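Local coordinates for probable aminotransferase (Pseudomonas aeruginosa, PDB 5YKR), which is a probable aminotransferase of class III, a family of fold type I pyridoxal-phosphate proteins, and carries its pyridoxal phosphate covalently bound, at residues Thr225-Pro237 with Ile258-Tyr271. Sequence-based numbering, arbitrary orientation.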
ATOM      1  N   THR A 225      12.619 -14.620  -2.361  1.00  9.52           N
ATOM      2  CA  THR A 225      12.760 -15.404  -1.128  1.00  9.60           C
ATOM      3  C   THR A 225      13.174 -14.540   0.058  1.00  9.62           C
ATOM      4  O   THR A 225      13.938 -13.575  -0.105  1.00  9.73           O
ATOM      5  CB  THR A 225      13.771 -16.546  -1.297  1.00 11.07           C
ATOM      6  OG1 THR A 225      13.735 -17.436  -0.155  1.00 11.63           O
ATOM      7  CG2 THR A 225      15.198 -16.051  -1.551  1.00 11.83           C
ATOM      8  N   GLU A 226      12.734 -14.923   1.252  1.00  9.21           N
ATOM      9  CA  GLU A 226      13.434 -14.500   2.465  1.00  9.27           C
ATOM     10  C   GLU A 226      14.781 -15.224   2.486  1.00  9.98           C
ATOM     11  O   GLU A 226      14.907 -16.349   1.988  1.00 11.22           O
ATOM     12  CB  GLU A 226      12.659 -14.852   3.713  1.00 10.88           C
ATOM     13  CG  GLU A 226      11.333 -14.125   3.875  1.00  9.69           C
ATOM     14  CD  GLU A 226      10.759 -14.458   5.233  1.00  9.93           C
ATOM     15  OE1 GLU A 226      10.076 -15.538   5.357  1.00 10.50           O
ATOM     16  OE2 GLU A 226      11.008 -13.703   6.201  1.00 11.18           O
ATOM     17  N   PRO A 227      15.799 -14.627   3.114  1.00 10.73           N
ATOM     18  CA  PRO A 227      17.073 -15.358   3.251  1.00 11.35           C
ATOM     19  C   PRO A 227      17.068 -16.445   4.321  1.00 10.85           C
ATOM     20  O   PRO A 227      17.973 -17.283   4.379  1.00 13.00           O
ATOM     21  CB  PRO A 227      18.063 -14.228   3.566  1.00 11.10           C
ATOM     22  CG  PRO A 227      17.248 -13.213   4.308  1.00 11.62           C
ATOM     23  CD  PRO A 227      15.865 -13.273   3.721  1.00 10.91           C
ATOM     24  N   PHE A 228      16.039 -16.392   5.164  1.00 11.00           N
ATOM     25  CA  PHE A 228      15.832 -17.305   6.291  1.00 11.01           C
ATOM     26  C   PHE A 228      14.319 -17.249   6.451  1.00 11.15           C
ATOM     27  O   PHE A 228      13.781 -16.144   6.599  1.00 10.84           O
ATOM     28  CB  PHE A 228      16.644 -16.726   7.463  1.00 12.74           C
ATOM     29  CG  PHE A 228      16.706 -17.566   8.702  1.00 14.22           C
ATOM     30  CD1 PHE A 228      15.597 -17.850   9.464  1.00 19.46           C
ATOM     31  CD2 PHE A 228      17.955 -17.955   9.171  1.00 14.02           C
ATOM     32  CE1 PHE A 228      15.716 -18.601  10.621  1.00 22.32           C
ATOM     33  CE2 PHE A 228      18.097 -18.713  10.307  1.00 15.36           C
ATOM     34  CZ  PHE A 228      16.970 -19.018  11.033  1.00 20.23           C
ATOM     35  N   MET A 229      13.612 -18.374   6.258  1.00 12.24           N
ATOM     36  CA  MET A 229      12.153 -18.269   6.218  1.00 11.72           C
ATOM     37  C   MET A 229      11.622 -17.988   7.623  1.00 12.43           C
ATOM     38  O   MET A 229      12.109 -18.570   8.604  1.00 11.97           O
ATOM     39  CB  MET A 229      11.498 -19.519   5.625  1.00 11.55           C
ATOM     40  CG  MET A 229      12.060 -19.896   4.288  1.00 12.10           C
ATOM     41  SD  MET A 229      11.254 -21.341   3.513  1.00 12.67           S
ATOM     42  CE  MET A 229       9.609 -20.707   3.147  1.00 13.08           C
ATOM     43  N   THR A 230      10.624 -17.132   7.727  1.00 11.23           N
ATOM     44  CA  THR A 230      10.069 -16.721   9.019  1.00 11.39           C
ATOM     45  C   THR A 230       8.577 -16.802   9.114  1.00 11.53           C
ATOM     46  O   THR A 230       8.010 -16.481  10.152  1.00 13.45           O
ATOM     47  CB  THR A 230      10.472 -15.276   9.378  1.00 11.08           C
ATOM     48  OG1 THR A 230       9.854 -14.368   8.466  1.00 11.29           O
ATOM     49  CG2 THR A 230      11.999 -15.114   9.365  1.00 12.78           C
ATOM     50  N   ASN A 231       7.920 -17.274   8.059  1.00 11.91           N
ATOM     51  CA  ASN A 231       6.465 -17.245   7.999  1.00 12.84           C
ATOM     52  C   ASN A 231       5.816 -18.627   7.962  1.00 14.80           C
ATOM     53  O   ASN A 231       4.680 -18.771   7.509  1.00 16.57           O
ATOM     54  CB  ASN A 231       6.039 -16.334   6.854  1.00 13.36           C
ATOM     55  CG  ASN A 231       6.349 -14.865   7.106  1.00 13.61           C
ATOM     56  OD1 ASN A 231       7.086 -14.160   6.308  1.00 18.65           O
ATOM     57  ND2 ASN A 231       5.745 -14.370   8.132  1.00 15.51           N
ATOM     58  N   VAL A 232       6.547 -19.615   8.487  1.00 14.09           N
ATOM     59  CA  VAL A 232       6.021 -20.974   8.705  1.00 14.78           C
ATOM     60  C   VAL A 232       6.747 -21.565   9.900  1.00 15.37           C
ATOM     61  O   VAL A 232       7.339 -22.655   9.842  1.00 17.83           O
ATOM     62  CB  VAL A 232       6.111 -21.813   7.388  1.00 13.89           C
ATOM     63  CG1 VAL A 232       7.563 -21.993   6.917  1.00 14.79           C
ATOM     64  CG2 VAL A 232       5.371 -23.110   7.539  1.00 15.51           C
ATOM     65  N   GLY A 233       6.827 -20.778  10.970  1.00 14.64           N
ATOM     66  CA  GLY A 233       7.963 -20.942  11.850  1.00 14.94           C
ATOM     67  C   GLY A 233       9.239 -20.528  11.117  1.00 13.96           C
ATOM     68  O   GLY A 233       9.187 -19.966  10.001  1.00 14.34           O
ATOM     69  N   MET A 234      10.376 -20.829  11.709  1.00 14.19           N
ATOM     70  CA  MET A 234      11.651 -20.446  11.117  1.00 12.58           C
ATOM     71  C   MET A 234      12.346 -21.583  10.418  1.00 12.74           C
ATOM     72  O   MET A 234      12.509 -22.633  10.988  1.00 14.44           O
ATOM     73  CB  MET A 234      12.571 -19.886  12.188  1.00 13.88           C
ATOM     74  CG  MET A 234      12.139 -18.528  12.650  1.00 14.43           C
ATOM     75  SD  MET A 234      13.197 -17.927  14.018  1.00 14.38           S
ATOM     76  CE  MET A 234      12.457 -16.342  14.158  1.00 15.65           C
ATOM     77  N   VAL A 235      12.749 -21.359   9.175  1.00 12.41           N
ATOM     78  CA  VAL A 235      13.476 -22.352   8.380  1.00 12.68           C
ATOM     79  C   VAL A 235      14.836 -21.773   8.021  1.00 13.31           C
ATOM     80  O   VAL A 235      14.967 -20.901   7.122  1.00 14.06           O
ATOM     81  CB  VAL A 235      12.722 -22.777   7.095  1.00 12.53           C
ATOM     82  CG1 VAL A 235      13.488 -23.929   6.437  1.00 13.45           C
ATOM     83  CG2 VAL A 235      11.259 -23.123   7.401  1.00 13.05           C
ATOM     84  N   PRO A 236      15.876 -22.211   8.728  1.00 13.91           N
ATOM     85  CA  PRO A 236      17.189 -21.707   8.365  1.00 14.09           C
ATOM     86  C   PRO A 236      17.690 -22.213   7.026  1.00 14.47           C
ATOM     87  O   PRO A 236      17.351 -23.340   6.618  1.00 15.34           O
ATOM     88  CB  PRO A 236      18.100 -22.311   9.473  1.00 16.94           C
ATOM     89  CG  PRO A 236      17.194 -22.746  10.540  1.00 19.59           C
ATOM     90  CD  PRO A 236      15.912 -23.106   9.888  1.00 16.20           C
ATOM     91  N   PRO A 237      18.474 -21.426   6.309  1.00 13.76           N
ATOM     92  CA  PRO A 237      19.156 -21.924   5.124  1.00 14.60           C
ATOM     93  C   PRO A 237      20.216 -22.964   5.527  1.00 15.33           C
ATOM     94  O   PRO A 237      20.905 -22.809   6.536  1.00 18.00           O
ATOM     95  CB  PRO A 237      19.761 -20.650   4.524  1.00 15.09           C
ATOM     96  CG  PRO A 237      20.040 -19.786   5.702  1.00 13.10           C
ATOM     97  CD  PRO A 237      18.948 -20.071   6.694  1.00 13.71           C
ATOM     98  N   ILE A 258      15.850 -10.646  -2.470  1.00  9.27           N
ATOM     99  CA  ILE A 258      15.949 -11.024  -1.059  1.00  9.10           C
ATOM    100  C   ILE A 258      15.032 -10.087  -0.266  1.00  8.62           C
ATOM    101  O   ILE A 258      15.211  -8.868  -0.249  1.00  9.41           O
ATOM    102  CB  ILE A 258      17.394 -10.958  -0.555  1.00 10.21           C
ATOM    103  CG1 ILE A 258      18.291 -11.923  -1.367  1.00 13.68           C
ATOM    104  CG2 ILE A 258      17.449 -11.244   0.917  1.00 12.83           C
ATOM    105  CD1 ILE A 258      17.958 -13.353  -1.242  1.00 16.82           C
ATOM    106  N   ASP A 259      14.012 -10.679   0.354  1.00  8.23           N
ATOM    107  CA  ASP A 259      12.982  -9.989   1.127  1.00  8.38           C
ATOM    108  C   ASP A 259      13.322 -10.094   2.615  1.00  8.95           C
ATOM    109  O   ASP A 259      13.222 -11.160   3.222  1.00  9.36           O
ATOM    110  CB  ASP A 259      11.604 -10.620   0.844  1.00  8.96           C
ATOM    111  CG  ASP A 259      10.465  -9.929   1.547  1.00  9.16           C
ATOM    112  OD1 ASP A 259      10.671  -9.035   2.393  1.00  9.78           O
ATOM    113  OD2 ASP A 259       9.283 -10.356   1.235  1.00  9.79           O
ATOM    114  N   GLU A 260      13.719  -8.938   3.187  1.00  9.48           N
ATOM    115  CA  GLU A 260      14.229  -8.833   4.543  1.00  8.71           C
ATOM    116  C   GLU A 260      13.233  -8.202   5.494  1.00  8.75           C
ATOM    117  O   GLU A 260      13.575  -7.748   6.596  1.00  9.87           O
ATOM    118  CB  GLU A 260      15.547  -8.061   4.576  1.00  9.38           C
ATOM    119  CG  GLU A 260      16.641  -8.851   3.842  1.00 10.68           C
ATOM    120  CD  GLU A 260      17.813  -9.222   4.754  1.00 10.65           C
ATOM    121  OE1 GLU A 260      17.617  -9.475   5.982  1.00 12.06           O
ATOM    122  OE2 GLU A 260      18.961  -9.328   4.236  1.00 12.43           O
ATOM    123  N   THR A 261      11.964  -8.192   5.081  1.00  8.12           N
ATOM    124  CA  THR A 261      10.929  -7.543   5.911  1.00  8.96           C
ATOM    125  C   THR A 261      10.900  -8.046   7.374  1.00  9.72           C
ATOM    126  O   THR A 261      10.582  -7.289   8.290  1.00 10.44           O
ATOM    127  CB  THR A 261       9.585  -7.624   5.183  1.00  8.83           C
ATOM    128  OG1 THR A 261       9.678  -6.898   3.947  1.00  9.48           O
ATOM    129  CG2 THR A 261       8.453  -7.057   6.002  1.00  9.22           C
ATOM    130  N   HIS A 262      11.155  -9.347   7.570  1.00  8.89           N
ATOM    131  CA  HIS A 262      11.387  -9.925   8.899  1.00  9.65           C
ATOM    132  C   HIS A 262      12.840 -10.117   9.252  1.00 10.33           C
ATOM    133  O   HIS A 262      13.213  -9.908  10.421  1.00 11.60           O
ATOM    134  CB  HIS A 262      10.641 -11.223   9.103  1.00 10.01           C
ATOM    135  CG  HIS A 262       9.178 -11.081   9.320  1.00 10.53           C
ATOM    136  ND1 HIS A 262       8.313 -12.155   9.207  1.00 10.56           N
ATOM    137  CD2 HIS A 262       8.436 -10.046   9.783  1.00 11.11           C
ATOM    138  CE1 HIS A 262       7.089 -11.762   9.525  1.00 12.37           C
ATOM    139  NE2 HIS A 262       7.126 -10.485   9.876  1.00 12.98           N
ATOM    140  N   THR A 263      13.669 -10.572   8.324  1.00  9.46           N
ATOM    141  CA  THR A 263      15.058 -10.914   8.627  1.00 10.62           C
ATOM    142  C   THR A 263      15.937  -9.690   8.907  1.00 10.39           C
ATOM    143  O   THR A 263      17.085  -9.873   9.320  1.00 11.66           O
ATOM    144  CB  THR A 263      15.662 -11.823   7.584  1.00 10.05           C
ATOM    145  OG1 THR A 263      15.608 -11.164   6.316  1.00 10.60           O
ATOM    146  CG2 THR A 263      14.903 -13.170   7.521  1.00 11.75           C
ATOM    147  N   ILE A 264      15.359  -8.483   8.773  1.00  9.73           N
ATOM    148  CA  ILE A 264      15.993  -7.281   9.311  1.00  9.95           C
ATOM    149  C   ILE A 264      16.238  -7.402  10.829  1.00 11.06           C
ATOM    150  O   ILE A 264      17.062  -6.667  11.405  1.00 10.84           O
ATOM    151  CB  ILE A 264      15.160  -6.040   8.930  1.00  9.85           C
ATOM    152  CG1 ILE A 264      15.891  -4.718   9.199  1.00 10.12           C
ATOM    153  CG2 ILE A 264      13.809  -6.073   9.633  1.00 10.33           C
ATOM    154  CD1 ILE A 264      17.223  -4.569   8.462  1.00 11.09           C
ATOM    155  N   SER A 265      15.600  -8.373  11.495  1.00 10.92           N
ATOM    156  CA  SER A 265      15.965  -8.717  12.861  1.00 11.37           C
ATOM    157  C   SER A 265      17.420  -9.147  13.050  1.00 11.73           C
ATOM    158  O   SER A 265      17.916  -9.109  14.192  1.00 11.95           O
ATOM    159  CB  SER A 265      15.017  -9.782  13.414  1.00 13.49           C
ATOM    160  OG  SER A 265      15.230 -11.023  12.769  1.00 15.87           O
ATOM    161  N   CYS A 266      18.096  -9.568  11.974  0.60 11.50           N
ATOM    162  CA  CYS A 266      19.451 -10.120  12.059  0.60 12.28           C
ATOM    163  C   CYS A 266      20.525  -9.083  12.295  0.60 13.00           C
ATOM    164  O   CYS A 266      21.652  -9.416  12.699  0.60 17.16           O
ATOM    165  CB  CYS A 266      19.737 -10.884  10.797  0.60 12.40           C
ATOM    166  SG  CYS A 266      18.721 -12.367  10.661  0.60 13.85           S
ATOM    167  N   GLY A 267      20.229  -7.810  12.006  1.00 12.70           N
ATOM    168  CA  GLY A 267      21.234  -6.763  12.182  1.00 12.62           C
ATOM    169  C   GLY A 267      20.856  -5.529  11.405  1.00 12.53           C
ATOM    170  O   GLY A 267      19.916  -5.561  10.601  1.00 12.24           O
ATOM    171  N   PRO A 268      21.649  -4.459  11.569  1.00 12.26           N
ATOM    172  CA  PRO A 268      21.289  -3.201  10.943  1.00 11.90           C
ATOM    173  C   PRO A 268      21.364  -3.197   9.415  1.00 10.55           C
ATOM    174  O   PRO A 268      20.798  -2.306   8.778  1.00 12.36           O
ATOM    175  CB  PRO A 268      22.275  -2.199  11.546  1.00 13.51           C
ATOM    176  CG  PRO A 268      23.325  -3.003  12.110  1.00 15.97           C
ATOM    177  CD  PRO A 268      22.804  -4.334  12.462  1.00 14.10           C
ATOM    178  N   ALA A 269      22.042  -4.169   8.830  1.00 11.58           N
ATOM    179  CA  ALA A 269      22.150  -4.367   7.395  1.00 12.32           C
ATOM    180  C   ALA A 269      21.448  -5.651   6.979  1.00 11.95           C
ATOM    181  O   ALA A 269      21.699  -6.173   5.891  1.00 11.41           O
ATOM    182  CB  ALA A 269      23.613  -4.363   6.977  1.00 14.44           C
ATOM    183  N   GLY A 270      20.571  -6.160   7.839  1.00 11.75           N
ATOM    184  CA  GLY A 270      19.852  -7.373   7.536  1.00 11.35           C
ATOM    185  C   GLY A 270      20.722  -8.643   7.576  1.00 12.16           C
ATOM    186  O   GLY A 270      21.910  -8.630   7.898  1.00 12.12           O
ATOM    187  N   TYR A 271      20.068  -9.752   7.288  1.00 12.35           N
ATOM    188  CA  TYR A 271      20.756 -11.021   7.115  1.00 11.43           C
ATOM    189  C   TYR A 271      21.815 -10.902   6.022  1.00 11.69           C
ATOM    190  O   TYR A 271      22.939 -11.427   6.150  1.00 13.27           O
ATOM    191  CB  TYR A 271      19.739 -12.143   6.785  1.00 12.70           C
ATOM    192  CG  TYR A 271      20.340 -13.530   6.709  1.00 13.65           C
ATOM    193  CD1 TYR A 271      21.019 -13.963   5.589  1.00 15.06           C
ATOM    194  CD2 TYR A 271      20.284 -14.389   7.815  1.00 14.95           C
ATOM    195  CE1 TYR A 271      21.570 -15.245   5.528  1.00 16.20           C
ATOM    196  CE2 TYR A 271      20.851 -15.666   7.765  1.00 16.57           C
ATOM    197  CZ  TYR A 271      21.519 -16.070   6.610  1.00 16.48           C
ATOM    198  OH  TYR A 271      22.129 -17.297   6.477  1.00 21.47           O
TER
HETATM  199  O   HOH W   1      12.257 -11.412   5.860  1.00  9.77           O
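H262 reaches across to T230: its ND1 gives a hydrogen bond to T230 OG1 (2.8 Å) that lies in the imidazole plane. T230 OG1 in turn donates to E226 OE2 (2.6 Å), on that oxygen's syn side, so a relay runs from ring to hydroxyl to carboxylate and helps to fix the ring's rotation. With chi1 at 67°, this hydroxyl sits between its own backbone N and carbonyl carbon, where it can serve both neighbours. E226 OE1 takes the backbone N of T230 from above the carboxylate plane. A water finishes the grip, donating to E226 OE2 and to D259 O (2.8 Å) while accepting from T263 N.

The backbones join at one parallel bridge, T225 with I258, where D259 N meets T225 O at 2.9 Å, nearly straight at 172°.

Packing centres on P227. Its CG and CD lie in van der Waals contact with T263 OG1, CD also rests on I258 CG2, and CB lies 3.6 Å from Y271 CD1. F228 crosses Y271 at about a right angle, CD2 to CE2 4.0 Å, and P237 CG approaches the phenol oxygen. Within 258-271, E260 OE1 accepts from both T263 OG1 and Y271 N, tying together two of the residues that P227 packs against.

The contact lies where neighbouring parallel strands 220-225 and 255-259 of the seven-stranded sheet end, as expected of the large domain of such enzymes. The loop leading to helix 241-251 here meets the turns leading to helix 270-275, and I382 of strand 378-382 touches F228 and T230.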